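Local coordinates for GDSL-like protein (Collinsella aerofaciens ATCC 25986, PDB 7BXD), which probably hydrolyses ester bonds, as an acyl-hydrolase of the GDSL-like (SGNH) family, at residues A[56-61]-A[232-237]; A[76-81]-A[112-117]. All blocks are in the same frame, centred on the assembly; numbering follows the deposited sequence.

Contact 1 joins helix 55-61 to helix 223-240 by buried apolar side chains. Contact 2 joins two loops, 76-81 and 112-117, by a mixture of polar and apolar groups. Along the chain, both segments of contact 2 fall between 56-61 and 232-237, the two segments of contact 1. The two lie on opposite sides of the chain's centre, with their own centres 29 Å apart and nearest atoms about 15 Å apart, so they do not touch. Contact 2 adjoins Asn108 and Asp109, part of a Gly-Val-Asn-Asp sequence that matches a conserved block of SGNH hydrolases; in relatives its asparagine helps to form the oxyanion hole. Contact 1 lies in one of the helical layers that flank the sheet.

Contact 1: A[56-61]-A[232-237]; sequences SHLGAL and RIAAGL
Ile233 and Leu237, which both meet Leu58 across this contact, are joined by a backbone hydrogen bond from Leu237 N to Ile233 O of 2.8 Å. It belongs to helix 223-240. No hydrogen bond crosses to helix 55-61, and the contact is wholly apolar. Leu58 is the main side chain of its helix here. Its CG, anti to the backbone N (chi1 -180°), lies beside the carbonyl carbon and carries both methyls toward helix 223-240. CD1 lies against Ala234, 3.7 Å from Ala234 CB and 3.8 Å from Ala234 CA. The same Leu58 CD1 is a looser 4.3 Å from Ile233 CG2. The other methyl, Leu58 CD2, meets Leu237 CD1 at 3.9 Å, and these two leucine side chains cross at about a right angle.

The fold is the alpha/beta sandwich of SGNH hydrolases, built on a parallel sheet with strand order 2-1-3-4-5. Helix 55-61 lies in the crossover from strand 30-35 to strand 66-71, and helix 223-240 comes at the end of the chain. Ile233 and Leu237 also reach the sheet, on Met150 and Val148 of strand 146-150. The axes of the two short segments approach to 9.7 Å, with a signed crossing angle of -47°. Ala234 faces Leu58 at the nearest backbone pair, and its single methyl takes up little depth between the helices. That methyl is shared: Leu61 CB comes within 4.0 Å of Ala234 CB. Leu61 is exposed, unlike the other four residues that touch, and its side chain also packs on Ala230 and His231 of helix 223-240.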
loop_
_atom_site.group_PDB
_atom_site.type_symbol
_atom_site.label_atom_id
_atom_site.label_comp_id
_atom_site.label_asym_id
_atom_site.label_seq_id
_atom_site.Cartn_x
_atom_site.Cartn_y
_atom_site.Cartn_z
ATOM N N SER A 56 13.668 -1.047 -3.556
ATOM C CA SER A 56 15.066 -1.218 -3.974
ATOM C C SER A 56 16.050 -0.662 -2.954
ATOM O O SER A 56 17.243 -1.003 -3.009
ATOM C CB SER A 56 15.307 -0.546 -5.333
ATOM O OG SER A 56 15.289 0.872 -5.217
ATOM N N HIS A 57 15.587 0.199 -2.045
ATOM C CA HIS A 57 16.433 0.789 -1.017
ATOM C C HIS A 57 16.289 0.081 0.323
ATOM O O HIS A 57 17.162 0.207 1.186
ATOM C CB HIS A 57 16.035 2.262 -0.800
ATOM C CG HIS A 57 16.193 3.123 -2.008
ATOM N ND1 HIS A 57 17.387 3.722 -2.327
ATOM C CD2 HIS A 57 15.303 3.507 -2.955
ATOM C CE1 HIS A 57 17.234 4.420 -3.439
ATOM N NE2 HIS A 57 15.976 4.314 -3.837
ATOM N N LEU A 58 15.182 -0.615 0.540
ATOM C CA LEU A 58 14.813 -1.013 1.889
ATOM C C LEU A 58 15.774 -2.063 2.451
ATOM O O LEU A 58 16.092 -2.039 3.648
ATOM C CB LEU A 58 13.376 -1.546 1.871
ATOM C CG LEU A 58 12.883 -1.982 3.240
ATOM C CD1 LEU A 58 12.843 -0.833 4.265
ATOM C CD2 LEU A 58 11.502 -2.623 3.096
ATOM N N GLY A 59 16.223 -3.018 1.625
ATOM C CA GLY A 59 17.031 -4.117 2.158
ATOM C C GLY A 59 18.286 -3.620 2.852
ATOM O O GLY A 59 18.627 -4.061 3.956
ATOM N N ALA A 60 18.993 -2.693 2.210
ATOM C CA ALA A 60 20.220 -2.173 2.802
ATOM C C ALA A 60 19.925 -1.377 4.056
ATOM O O ALA A 60 20.701 -1.420 5.015
ATOM C CB ALA A 60 20.971 -1.315 1.788
ATOM N N LEU A 61 18.795 -0.663 4.084
ATOM C CA LEU A 61 18.451 0.130 5.262
ATOM C C LEU A 61 18.173 -0.751 6.465
ATOM O O LEU A 61 18.284 -0.292 7.612
ATOM C CB LEU A 61 17.248 1.039 4.977
ATOM C CG LEU A 61 17.494 2.182 3.994
ATOM C CD1 LEU A 61 16.177 2.838 3.587
ATOM C CD2 LEU A 61 18.488 3.208 4.564
ATOM N N ARG A 232 11.439 6.249 5.695
ATOM C CA ARG A 232 10.307 6.270 6.625
ATOM C C ARG A 232 9.761 4.865 6.862
ATOM O O ARG A 232 9.405 4.507 7.996
ATOM C CB ARG A 232 9.207 7.203 6.097
ATOM C CG ARG A 232 7.954 7.256 6.972
ATOM C CD ARG A 232 8.233 7.960 8.286
ATOM N NE ARG A 232 7.129 7.898 9.241
ATOM C CZ ARG A 232 6.940 6.929 10.126
ATOM N NH1 ARG A 232 7.751 5.893 10.151
ATOM N NH2 ARG A 232 5.925 7.003 11.009
ATOM N N ILE A 233 9.683 4.061 5.803
ATOM C CA ILE A 233 9.192 2.693 5.915
ATOM C C ILE A 233 10.145 1.856 6.759
ATOM O O ILE A 233 9.709 1.064 7.601
ATOM C CB ILE A 233 8.951 2.098 4.515
ATOM C CG1 ILE A 233 7.796 2.804 3.824
ATOM C CG2 ILE A 233 8.773 0.595 4.589
ATOM C CD1 ILE A 233 7.705 2.545 2.321
ATOM N N ALA A 234 11.455 2.010 6.552
ATOM C CA ALA A 234 12.404 1.267 7.373
ATOM C C ALA A 234 12.204 1.584 8.847
ATOM O O ALA A 234 12.228 0.678 9.693
ATOM C CB ALA A 234 13.827 1.574 6.913
ATOM N N ALA A 235 12.054 2.867 9.184
ATOM C CA ALA A 235 11.851 3.227 10.587
ATOM C C ALA A 235 10.566 2.605 11.102
ATOM O O ALA A 235 10.521 2.105 12.240
ATOM C CB ALA A 235 11.820 4.751 10.732
ATOM N N GLY A 236 9.511 2.629 10.279
ATOM C CA GLY A 236 8.248 2.061 10.698
ATOM C C GLY A 236 8.321 0.572 10.936
ATOM O O GLY A 236 7.729 0.060 11.889
ATOM N N LEU A 237 8.999 -0.157 10.050
ATOM C CA LEU A 237 9.103 -1.610 10.201
ATOM C C LEU A 237 9.920 -1.978 11.435
ATOM O O LEU A 237 9.557 -2.892 12.181
ATOM C CB LEU A 237 9.725 -2.245 8.953
ATOM C CG LEU A 237 8.817 -2.444 7.741
ATOM C CD1 LEU A 237 9.625 -2.830 6.511
ATOM C CD2 LEU A 237 7.747 -3.500 8.067
#

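Contact 2: A[76-81]-A[112-117]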
loop_
_atom_site.group_PDB
_atom_site.type_symbol
_atom_site.label_atom_id
_atom_site.label_comp_id
_atom_site.label_asym_id
_atom_site.label_seq_id
_atom_site.Cartn_x
_atom_site.Cartn_y
_atom_site.Cartn_z
ATOM N N ARG A 76 -6.461 -2.313 -7.237
ATOM C CA ARG A 76 -7.285 -2.057 -6.057
ATOM C C ARG A 76 -7.114 -3.224 -5.104
ATOM O O ARG A 76 -6.926 -4.362 -5.534
ATOM C CB ARG A 76 -8.785 -1.988 -6.430
ATOM C CG ARG A 76 -9.217 -0.812 -7.321
ATOM C CD ARG A 76 -8.734 -0.997 -8.740
ATOM N NE ARG A 76 -9.359 -0.105 -9.724
ATOM C CZ ARG A 76 -10.451 -0.421 -10.430
ATOM N NH1 ARG A 76 -11.106 -1.555 -10.201
ATOM N NH2 ARG A 76 -10.910 0.398 -11.385
ATOM N N ILE A 77 -7.247 -2.963 -3.800
ATOM C CA ILE A 77 -7.313 -4.086 -2.865
ATOM C C ILE A 77 -8.490 -4.992 -3.211
ATOM O O ILE A 77 -8.347 -6.226 -3.284
ATOM C CB ILE A 77 -7.345 -3.586 -1.412
ATOM C CG1 ILE A 77 -5.958 -3.008 -1.052
ATOM C CG2 ILE A 77 -7.707 -4.726 -0.430
ATOM C CD1 ILE A 77 -5.832 -2.472 0.369
ATOM N N ALA A 78 -9.668 -4.391 -3.456
ATOM C CA ALA A 78 -10.896 -5.152 -3.660
ATOM C C ALA A 78 -11.128 -5.533 -5.116
ATOM O O ALA A 78 -10.696 -4.841 -6.059
ATOM C CB ALA A 78 -12.103 -4.353 -3.203
ATOM N N ILE A 79 -11.874 -6.637 -5.292
ATOM C CA ILE A 79 -12.323 -7.045 -6.618
ATOM C C ILE A 79 -13.346 -6.051 -7.137
ATOM O O ILE A 79 -14.231 -5.611 -6.396
ATOM C CB ILE A 79 -12.987 -8.438 -6.569
ATOM C CG1 ILE A 79 -12.058 -9.465 -5.934
ATOM C CG2 ILE A 79 -13.413 -8.852 -7.975
ATOM C CD1 ILE A 79 -12.683 -10.866 -5.850
ATOM N N LYS A 80 -13.267 -5.744 -8.430
ATOM C CA LYS A 80 -14.272 -4.943 -9.125
ATOM C C LYS A 80 -14.350 -5.435 -10.568
ATOM O O LYS A 80 -13.341 -5.857 -11.136
ATOM C CB LYS A 80 -13.943 -3.435 -9.047
ATOM C CG LYS A 80 -15.144 -2.530 -9.317
ATOM C CD LYS A 80 -14.825 -1.061 -9.136
ATOM C CE LYS A 80 -16.102 -0.233 -9.283
ATOM N NZ LYS A 80 -15.902 1.170 -9.727
ATOM N N ALA A 81 -15.546 -5.376 -11.162
ATOM C CA ALA A 81 -15.745 -6.072 -12.432
ATOM C C ALA A 81 -14.934 -5.495 -13.592
ATOM O O ALA A 81 -14.819 -6.161 -14.625
ATOM C CB ALA A 81 -17.219 -6.102 -12.791
ATOM N N ARG A 112 -11.315 4.806 -7.355
ATOM C CA ARG A 112 -12.141 4.097 -8.326
ATOM C C ARG A 112 -13.395 3.493 -7.700
ATOM O O ARG A 112 -13.978 2.567 -8.258
ATOM C CB ARG A 112 -11.305 3.069 -9.105
ATOM C CG ARG A 112 -10.086 3.668 -9.790
ATOM C CD ARG A 112 -10.479 4.829 -10.680
ATOM N NE ARG A 112 -9.406 5.184 -11.599
ATOM C CZ ARG A 112 -9.242 6.395 -12.111
ATOM N NH1 ARG A 112 -10.078 7.369 -11.779
ATOM N NH2 ARG A 112 -8.235 6.637 -12.939
ATOM N N ASN A 113 -13.855 4.033 -6.569
ATOM C CA ASN A 113 -15.231 3.825 -6.118
ATOM C C ASN A 113 -15.529 2.368 -5.766
ATOM O O ASN A 113 -16.555 1.810 -6.140
ATOM C CB ASN A 113 -16.194 4.417 -7.146
ATOM C CG ASN A 113 -15.900 5.860 -7.331
ATOM O OD1 ASN A 113 -15.998 6.625 -6.377
ATOM N ND2 ASN A 113 -15.459 6.253 -8.522
ATOM N N VAL A 114 -14.624 1.752 -5.025
ATOM C CA VAL A 114 -14.933 0.452 -4.410
ATOM C C VAL A 114 -15.910 0.680 -3.259
ATOM O O VAL A 114 -15.635 1.513 -2.371
ATOM C CB VAL A 114 -13.635 -0.197 -3.908
ATOM C CG1 VAL A 114 -13.919 -1.320 -2.918
ATOM C CG2 VAL A 114 -12.837 -0.686 -5.100
ATOM N N PRO A 115 -17.050 -0.007 -3.229
ATOM C CA PRO A 115 -17.968 0.151 -2.093
ATOM C C PRO A 115 -17.276 -0.178 -0.775
ATOM O O PRO A 115 -16.517 -1.143 -0.672
ATOM C CB PRO A 115 -19.092 -0.845 -2.406
ATOM C CG PRO A 115 -19.030 -1.060 -3.911
ATOM C CD PRO A 115 -17.537 -1.008 -4.195
ATOM N N LEU A 116 -17.572 0.602 0.262
ATOM C CA LEU A 116 -16.848 0.423 1.515
ATOM C C LEU A 116 -17.274 -0.853 2.241
ATOM O O LEU A 116 -16.433 -1.596 2.742
ATOM C CB LEU A 116 -17.051 1.668 2.380
ATOM C CG LEU A 116 -16.100 1.835 3.546
ATOM C CD1 LEU A 116 -14.678 2.188 3.048
ATOM C CD2 LEU A 116 -16.589 2.924 4.512
ATOM N N GLY A 117 -18.597 -1.094 2.334
ATOM C CA GLY A 117 -19.167 -2.095 3.222
ATOM C C GLY A 117 -19.080 -1.667 4.678
ATOM O O GLY A 117 -18.871 -0.485 4.995
#
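Arg76 and Arg112 cross at about a right angle, with their guanidinium planes 72° apart. They do not stack. The guanidinium of Arg76 lies obliquely against the aliphatic start of Arg112, with Arg76 NH2 3.5 Å from Arg112 CB and Arg76 NE 3.8 Å from Arg112 CG. The far end of Arg112 leads away and gives a hydrogen bond to Lys161 O, while Arg76 NH1 makes a salt bridge with Asp82. Arg76 NH2 and Arg112 NE stay 5.0 Å apart.

Lys80 reaches across as an extended chain, its CG anti to the backbone N (chi1 -160°). Its NZ gives a hydrogen bond of 2.8 Å to Arg112 O, with a C=O...N angle of 160°. Asn113 O is more distant, 3.7 Å from Lys80 NZ. An alanine in place of Lys80 would probably leave Arg112 O without this donor and open a gap beside Asn113.

Ala78 and Val114 form the apolar part, with Ala78 CB against Val114 CG1 at 3.5 Å. Just beside them, Asp109 of helix 107-111 accepts hydrogen bonds from the backbone N of Ile77 and of Ala78. The contact thus joins the loop after strand 66-71 to the end of that helix. Arg112 is the first residue to leave its helical course, so the charge of Lys80 is probably favourable beside the carbonyls there, and Asp82 is likely to ease the crowding of positive charge around Arg76.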